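Local coordinates for protein hydrogenase maturation protease HycI (Thermococcus kodakarensis KOD1, PDB 5ZBY) that probably acts as an endopeptidase that trims the C-terminus of the large subunit of a [NiFe] hydrogenase during its maturation, at residues 80-92 with 118-130. Numbering follows the deposited sequence.
Sequences GEIGEFIIADPLK and SDIVLIGCQPGST
F85 to A88 pair with L122 to C125 as antiparallel strands whose axes approach to 4.6 Å, I86 with G124 and A88 with L122 forming the hydrogen-bonded pairs. The ladder illustrates how backbone bonds set the register of an edge strand while side chains pack on both faces: L122 N to A88 O is nearly straight at 172°, and beyond the strands G83 N, in a type II turn (E81-E84) whose positive phi there calls for glycine, reaches a lone pair of Q126 O at 2.8 Å. I86 CG2 lies 3.7 Å from G124 CA, where any CB on G124 would collide. On the other face, C125 SG sits obliquely to the F85 ring, 3.8 Å from F85 CE1, while the methyls I87 CG2 and V121 CG2 meet at 3.6 Å. P90 crosses I120 at about a right angle, its CG against I120 CG2.

Past the strand end, the Q126 side chain runs along G80 and E81, its CB and CG against E81 O. With CG anti to the backbone N (chi1 170°) and a bend at chi2, OE1 accepts from G80 N at 3.0 Å, from above the carbonyl plane; it also accepts from F78 N, while NE2 bonds to H77 ND1 and P127 O. Shortened to an alanine, this residue is likely to leave G80 N and F78 N without their shared acceptor and a gap against G80.

In this mixed alpha/beta sheet, 119-125 lies between parallel strand 69-75 and outermost 85-88; helix 138-156 covers the F85, I123 and C125 face, and helix 105-116 packs on I120 and L91.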
ATOM      1  N   GLY A  80     -12.131   0.453 -12.079  1.00 30.93           N
ATOM      2  CA  GLY A  80     -11.639  -0.726 -12.763  1.00 31.20           C
ATOM      3  C   GLY A  80     -12.553  -1.933 -12.619  1.00 24.83           C
ATOM      4  O   GLY A  80     -13.602  -1.880 -11.951  1.00 28.83           O
ATOM      5  N   GLU A  81     -12.152  -3.046 -13.223  1.00 28.30           N
ATOM      6  CA  GLU A  81     -12.755  -4.315 -12.865  1.00 28.99           C
ATOM      7  C   GLU A  81     -12.271  -4.733 -11.498  1.00 36.31           C
ATOM      8  O   GLU A  81     -11.133  -4.433 -11.126  1.00 27.64           O
ATOM      9  CB  GLU A  81     -12.422  -5.392 -13.888  1.00 36.56           C
ATOM     10  CG  GLU A  81     -12.152  -4.821 -15.264  1.00 95.88           C
ATOM     11  CD  GLU A  81     -12.525  -5.772 -16.390  1.00121.09           C
ATOM     12  OE1 GLU A  81     -12.362  -7.008 -16.223  1.00 73.94           O
ATOM     13  OE2 GLU A  81     -12.991  -5.274 -17.441  1.00 91.25           O
ATOM     14  N   ILE A  82     -13.110  -5.415 -10.737  1.00 29.07           N
ATOM     15  CA  ILE A  82     -12.639  -5.898  -9.426  1.00 26.30           C
ATOM     16  C   ILE A  82     -11.339  -6.658  -9.540  1.00 34.88           C
ATOM     17  O   ILE A  82     -11.171  -7.499 -10.410  1.00 30.84           O
ATOM     18  CB  ILE A  82     -13.648  -6.819  -8.694  1.00 29.56           C
ATOM     19  CG1 ILE A  82     -12.955  -7.424  -7.471  1.00 36.20           C
ATOM     20  CG2 ILE A  82     -14.087  -7.933  -9.614  1.00 41.49           C
ATOM     21  CD1 ILE A  82     -13.806  -8.004  -6.443  1.00 49.19           C
ATOM     22  N   GLY A  83     -10.364  -6.331  -8.690  1.00 26.62           N
ATOM     23  CA  GLY A  83      -9.148  -7.115  -8.699  1.00 25.04           C
ATOM     24  C   GLY A  83      -8.076  -6.510  -9.570  1.00 30.57           C
ATOM     25  O   GLY A  83      -6.912  -6.946  -9.545  1.00 30.20           O
ATOM     26  N   GLU A  84      -8.451  -5.517 -10.357  1.00 28.01           N
ATOM     27  CA  GLU A  84      -7.493  -4.869 -11.238  1.00 25.52           C
ATOM     28  C   GLU A  84      -6.560  -4.024 -10.374  1.00 31.06           C
ATOM     29  O   GLU A  84      -6.996  -3.412  -9.398  1.00 25.02           O
ATOM     30  CB  GLU A  84      -8.218  -3.997 -12.239  1.00 32.36           C
ATOM     31  CG  GLU A  84      -7.354  -3.268 -13.228  1.00 33.69           C
ATOM     32  CD  GLU A  84      -8.197  -2.530 -14.284  1.00 44.82           C
ATOM     33  OE1 GLU A  84      -9.457  -2.702 -14.341  1.00 35.03           O
ATOM     34  OE2 GLU A  84      -7.600  -1.735 -15.044  1.00 43.40           O
ATOM     35  N   PHE A  85      -5.293  -3.956 -10.763  1.00 25.86           N
ATOM     36  CA  PHE A  85      -4.324  -3.138 -10.034  1.00 25.84           C
ATOM     37  C   PHE A  85      -4.124  -1.751 -10.639  1.00 33.08           C
ATOM     38  O   PHE A  85      -4.286  -1.542 -11.861  1.00 29.44           O
ATOM     39  CB  PHE A  85      -2.982  -3.863 -10.007  1.00 27.39           C
ATOM     40  CG  PHE A  85      -2.977  -5.112  -9.228  1.00 26.90           C
ATOM     41  CD1 PHE A  85      -3.409  -5.132  -7.905  1.00 36.97           C
ATOM     42  CD2 PHE A  85      -2.434  -6.273  -9.766  1.00 41.96           C
ATOM     43  CE1 PHE A  85      -3.370  -6.302  -7.157  1.00 31.33           C
ATOM     44  CE2 PHE A  85      -2.373  -7.447  -9.028  1.00 34.46           C
ATOM     45  CZ  PHE A  85      -2.835  -7.468  -7.693  1.00 33.96           C
ATOM     46  N   ILE A  86      -3.737  -0.793  -9.805  1.00 26.72           N
ATOM     47  CA  ILE A  86      -3.326   0.518 -10.279  1.00 25.07           C
ATOM     48  C   ILE A  86      -2.058   0.918  -9.547  1.00 29.27           C
ATOM     49  O   ILE A  86      -1.890   0.548  -8.392  1.00 26.13           O
ATOM     50  CB  ILE A  86      -4.413   1.548 -10.055  1.00 30.43           C
ATOM     51  CG1 ILE A  86      -4.012   2.899 -10.628  1.00 39.93           C
ATOM     52  CG2 ILE A  86      -4.839   1.650  -8.566  1.00 27.26           C
ATOM     53  CD1 ILE A  86      -5.234   3.755 -10.943  1.00 44.58           C
ATOM     54  N   ILE A  87      -1.142   1.592 -10.240  1.00 25.96           N
ATOM     55  CA  ILE A  87       0.059   2.121  -9.587  1.00 24.55           C
ATOM     56  C   ILE A  87      -0.014   3.611  -9.748  1.00 30.35           C
ATOM     57  O   ILE A  87      -0.107   4.115 -10.858  1.00 36.12           O
ATOM     58  CB  ILE A  87       1.354   1.559 -10.175  1.00 26.73           C
ATOM     59  CG1 ILE A  87       1.371   0.039 -10.004  1.00 32.03           C
ATOM     60  CG2 ILE A  87       2.544   2.232  -9.473  1.00 30.70           C
ATOM     61  CD1 ILE A  87       2.665  -0.639 -10.444  1.00 46.21           C
ATOM     62  N   ALA A  88      -0.046   4.338  -8.641  1.00 26.00           N
ATOM     63  CA  ALA A  88      -0.278   5.771  -8.709  1.00 29.02           C
ATOM     64  C   ALA A  88       0.690   6.542  -7.856  1.00 30.03           C
ATOM     65  O   ALA A  88       1.332   5.970  -6.975  1.00 26.14           O
ATOM     66  CB  ALA A  88      -1.708   6.106  -8.283  1.00 31.56           C
ATOM     67  N   ASP A  89       0.765   7.844  -8.122  1.00 30.67           N
ATOM     68  CA  ASP A  89       1.572   8.811  -7.368  1.00 32.40           C
ATOM     69  C   ASP A  89       0.679   9.514  -6.364  1.00 31.62           C
ATOM     70  O   ASP A  89      -0.153  10.379  -6.710  1.00 29.35           O
ATOM     71  CB  ASP A  89       2.227   9.812  -8.324  1.00 34.69           C
ATOM     72  CG  ASP A  89       3.006  10.912  -7.608  1.00 45.44           C
ATOM     73  OD1 ASP A  89       3.143  10.874  -6.366  1.00 31.43           O
ATOM     74  OD2 ASP A  89       3.495  11.835  -8.307  1.00 43.84           O
ATOM     75  N   PRO A  90       0.802   9.138  -5.083  1.00 25.28           N
ATOM     76  CA  PRO A  90      -0.157   9.664  -4.121  1.00 24.32           C
ATOM     77  C   PRO A  90       0.097  11.123  -3.766  1.00 23.09           C
ATOM     78  O   PRO A  90      -0.745  11.709  -3.107  1.00 30.01           O
ATOM     79  CB  PRO A  90       0.028   8.730  -2.899  1.00 28.23           C
ATOM     80  CG  PRO A  90       1.462   8.384  -2.966  1.00 26.83           C
ATOM     81  CD  PRO A  90       1.787   8.231  -4.451  1.00 27.27           C
ATOM     82  N   LEU A  91       1.221  11.686  -4.214  1.00 26.54           N
ATOM     83  CA  LEU A  91       1.511  13.091  -4.004  1.00 29.05           C
ATOM     84  C   LEU A  91       0.653  13.982  -4.901  1.00 32.36           C
ATOM     85  O   LEU A  91       0.439  15.144  -4.574  1.00 28.79           O
ATOM     86  CB  LEU A  91       2.964  13.400  -4.293  1.00 27.08           C
ATOM     87  CG  LEU A  91       3.995  12.681  -3.399  1.00 35.53           C
ATOM     88  CD1 LEU A  91       5.379  12.814  -3.985  1.00 36.20           C
ATOM     89  CD2 LEU A  91       3.922  13.352  -2.075  1.00 37.43           C
ATOM     90  N   LYS A  92       0.161  13.422  -6.006  1.00 26.68           N
ATOM     91  CA  LYS A  92      -0.496  14.256  -7.023  1.00 34.48           C
ATOM     92  C   LYS A  92      -1.863  14.754  -6.556  1.00 32.20           C
ATOM     93  O   LYS A  92      -2.685  13.971  -6.058  1.00 29.40           O
ATOM     94  CB  LYS A  92      -0.633  13.479  -8.327  1.00 40.52           C
ATOM     95  CG  LYS A  92      -0.088  14.215  -9.538  1.00 82.12           C
ATOM     96  CD  LYS A  92      -0.633  13.634 -10.834  1.00 46.19           C
ATOM     97  CE  LYS A  92       0.111  14.184 -12.031  1.00 62.33           C
ATOM     98  NZ  LYS A  92      -0.193  13.413 -13.271  1.00 94.60           N
ATOM     99  N   SER A 118      12.207  10.396   0.380  1.00 29.90           N
ATOM    100  CA  SER A 118      11.848   9.107  -0.208  1.00 25.15           C
ATOM    101  C   SER A 118      10.919   9.267  -1.410  1.00 22.93           C
ATOM    102  O   SER A 118      10.072  10.124  -1.369  1.00 31.14           O
ATOM    103  CB  SER A 118      11.149   8.236   0.841  1.00 27.81           C
ATOM    104  OG  SER A 118      10.930   6.925   0.362  1.00 26.18           O
ATOM    105  N   ASP A 119      11.079   8.438  -2.430  1.00 24.66           N
ATOM    106  CA  ASP A 119       9.961   8.287  -3.393  1.00 23.35           C
ATOM    107  C   ASP A 119       8.779   7.675  -2.687  1.00 28.24           C
ATOM    108  O   ASP A 119       8.942   6.857  -1.781  1.00 26.26           O
ATOM    109  CB  ASP A 119      10.386   7.405  -4.546  1.00 27.83           C
ATOM    110  CG  ASP A 119      11.286   8.133  -5.527  1.00 79.59           C
ATOM    111  OD1 ASP A 119      11.288   9.382  -5.516  1.00 57.66           O
ATOM    112  OD2 ASP A 119      11.992   7.467  -6.306  1.00 58.74           O
ATOM    113  N   ILE A 120       7.558   8.022  -3.129  1.00 24.58           N
ATOM    114  CA  ILE A 120       6.378   7.424  -2.541  1.00 22.87           C
ATOM    115  C   ILE A 120       5.537   6.865  -3.664  1.00 27.16           C
ATOM    116  O   ILE A 120       5.294   7.578  -4.639  1.00 27.22           O
ATOM    117  CB  ILE A 120       5.519   8.442  -1.782  1.00 26.09           C
ATOM    118  CG1 ILE A 120       6.395   9.443  -0.981  1.00 28.02           C
ATOM    119  CG2 ILE A 120       4.445   7.727  -0.945  1.00 23.97           C
ATOM    120  CD1 ILE A 120       7.039   8.848   0.263  1.00 30.06           C
ATOM    121  N   VAL A 121       5.025   5.648  -3.509  1.00 21.33           N
ATOM    122  CA  VAL A 121       4.091   5.121  -4.531  1.00 21.13           C
ATOM    123  C   VAL A 121       2.862   4.513  -3.840  1.00 22.49           C
ATOM    124  O   VAL A 121       2.945   4.123  -2.657  1.00 22.64           O
ATOM    125  CB  VAL A 121       4.811   4.107  -5.414  1.00 31.35           C
ATOM    126  CG1 VAL A 121       5.194   2.891  -4.633  1.00 35.46           C
ATOM    127  CG2 VAL A 121       3.976   3.709  -6.564  1.00 30.03           C
ATOM    128  N   LEU A 122       1.699   4.493  -4.536  1.00 20.96           N
ATOM    129  CA  LEU A 122       0.518   3.791  -4.062  1.00 26.37           C
ATOM    130  C   LEU A 122       0.218   2.646  -5.003  1.00 25.13           C
ATOM    131  O   LEU A 122       0.158   2.855  -6.224  1.00 23.51           O
ATOM    132  CB  LEU A 122      -0.677   4.753  -3.981  1.00 21.72           C
ATOM    133  CG  LEU A 122      -2.081   4.164  -3.800  1.00 27.43           C
ATOM    134  CD1 LEU A 122      -2.213   3.423  -2.482  1.00 25.23           C
ATOM    135  CD2 LEU A 122      -3.115   5.303  -3.914  1.00 28.57           C
ATOM    136  N   ILE A 123       0.088   1.425  -4.487  1.00 23.03           N
ATOM    137  CA  ILE A 123      -0.428   0.324  -5.286  1.00 21.69           C
ATOM    138  C   ILE A 123      -1.867   0.044  -4.825  1.00 24.84           C
ATOM    139  O   ILE A 123      -2.073  -0.328  -3.667  1.00 24.05           O
ATOM    140  CB  ILE A 123       0.424  -0.966  -5.171  1.00 24.72           C
ATOM    141  CG1 ILE A 123       1.874  -0.673  -5.552  1.00 21.85           C
ATOM    142  CG2 ILE A 123      -0.197  -2.094  -6.083  1.00 27.44           C
ATOM    143  CD1 ILE A 123       2.817  -1.831  -5.155  1.00 28.19           C
ATOM    144  N   GLY A 124      -2.839   0.198  -5.723  1.00 22.34           N
ATOM    145  CA  GLY A 124      -4.229  -0.038  -5.369  1.00 23.05           C
ATOM    146  C   GLY A 124      -4.783  -1.279  -6.037  1.00 23.76           C
ATOM    147  O   GLY A 124      -4.286  -1.711  -7.070  1.00 25.48           O
ATOM    148  N   CYS A 125      -5.827  -1.849  -5.446  1.00 22.93           N
ATOM    149  CA  CYS A 125      -6.541  -2.949  -6.085  1.00 21.67           C
ATOM    150  C   CYS A 125      -8.019  -2.607  -6.029  1.00 22.53           C
ATOM    151  O   CYS A 125      -8.486  -2.169  -4.997  1.00 22.92           O
ATOM    152  CB  CYS A 125      -6.256  -4.262  -5.347  1.00 24.75           C
ATOM    153  SG  CYS A 125      -6.999  -5.688  -6.130  1.00 29.61           S
ATOM    154  N   GLN A 126      -8.740  -2.735  -7.141  1.00 23.25           N
ATOM    155  CA  GLN A 126     -10.175  -2.360  -7.180  1.00 25.20           C
ATOM    156  C   GLN A 126     -11.047  -3.332  -6.366  1.00 22.61           C
ATOM    157  O   GLN A 126     -11.061  -4.514  -6.645  1.00 25.53           O
ATOM    158  CB  GLN A 126     -10.634  -2.326  -8.646  1.00 22.01           C
ATOM    159  CG  GLN A 126     -12.141  -2.178  -8.810  1.00 22.12           C
ATOM    160  CD  GLN A 126     -12.555  -0.777  -8.533  1.00 25.53           C
ATOM    161  OE1 GLN A 126     -12.005   0.178  -9.121  1.00 26.90           O
ATOM    162  NE2 GLN A 126     -13.513  -0.610  -7.631  1.00 26.23           N
ATOM    163  N   PRO A 127     -11.758  -2.830  -5.346  1.00 24.21           N
ATOM    164  CA  PRO A 127     -12.635  -3.718  -4.568  1.00 21.37           C
ATOM    165  C   PRO A 127     -13.997  -3.867  -5.204  1.00 25.20           C
ATOM    166  O   PRO A 127     -14.424  -3.009  -5.959  1.00 27.14           O
ATOM    167  CB  PRO A 127     -12.781  -2.995  -3.235  1.00 24.82           C
ATOM    168  CG  PRO A 127     -12.728  -1.536  -3.608  1.00 25.44           C
ATOM    169  CD  PRO A 127     -11.704  -1.472  -4.769  1.00 24.86           C
ATOM    170  N   GLY A 128     -14.680  -4.919  -4.806  1.00 22.07           N
ATOM    171  CA  GLY A 128     -16.019  -5.205  -5.331  1.00 29.35           C
ATOM    172  C   GLY A 128     -17.093  -5.149  -4.287  1.00 39.88           C
ATOM    173  O   GLY A 128     -18.254  -4.958  -4.612  1.00 34.78           O
ATOM    174  N   SER A 129     -16.730  -5.326  -3.027  1.00 33.95           N
ATOM    175  CA  SER A 129     -17.717  -5.261  -1.951  1.00 31.08           C
ATOM    176  C   SER A 129     -17.029  -4.799  -0.669  1.00 30.17           C
ATOM    177  O   SER A 129     -16.041  -5.393  -0.297  1.00 36.35           O
ATOM    178  CB  SER A 129     -18.333  -6.626  -1.724  1.00 32.90           C
ATOM    179  OG  SER A 129     -19.406  -6.509  -0.783  1.00 36.21           O
ATOM    180  N   THR A 130     -17.499  -3.738  -0.033  1.00 31.79           N
ATOM    181  CA  THR A 130     -16.862  -3.244   1.184  1.00 30.60           C
ATOM    182  C   THR A 130     -17.800  -3.140   2.383  1.00 36.21           C
ATOM    183  O   THR A 130     -17.730  -2.197   3.148  1.00 34.10           O
ATOM    184  CB  THR A 130     -16.123  -1.912   0.981  1.00 38.90           C
ATOM    185  OG1 THR A 130     -17.042  -0.910   0.549  1.00 44.11           O
ATOM    186  CG2 THR A 130     -15.035  -2.069  -0.051  1.00 30.94           C
TER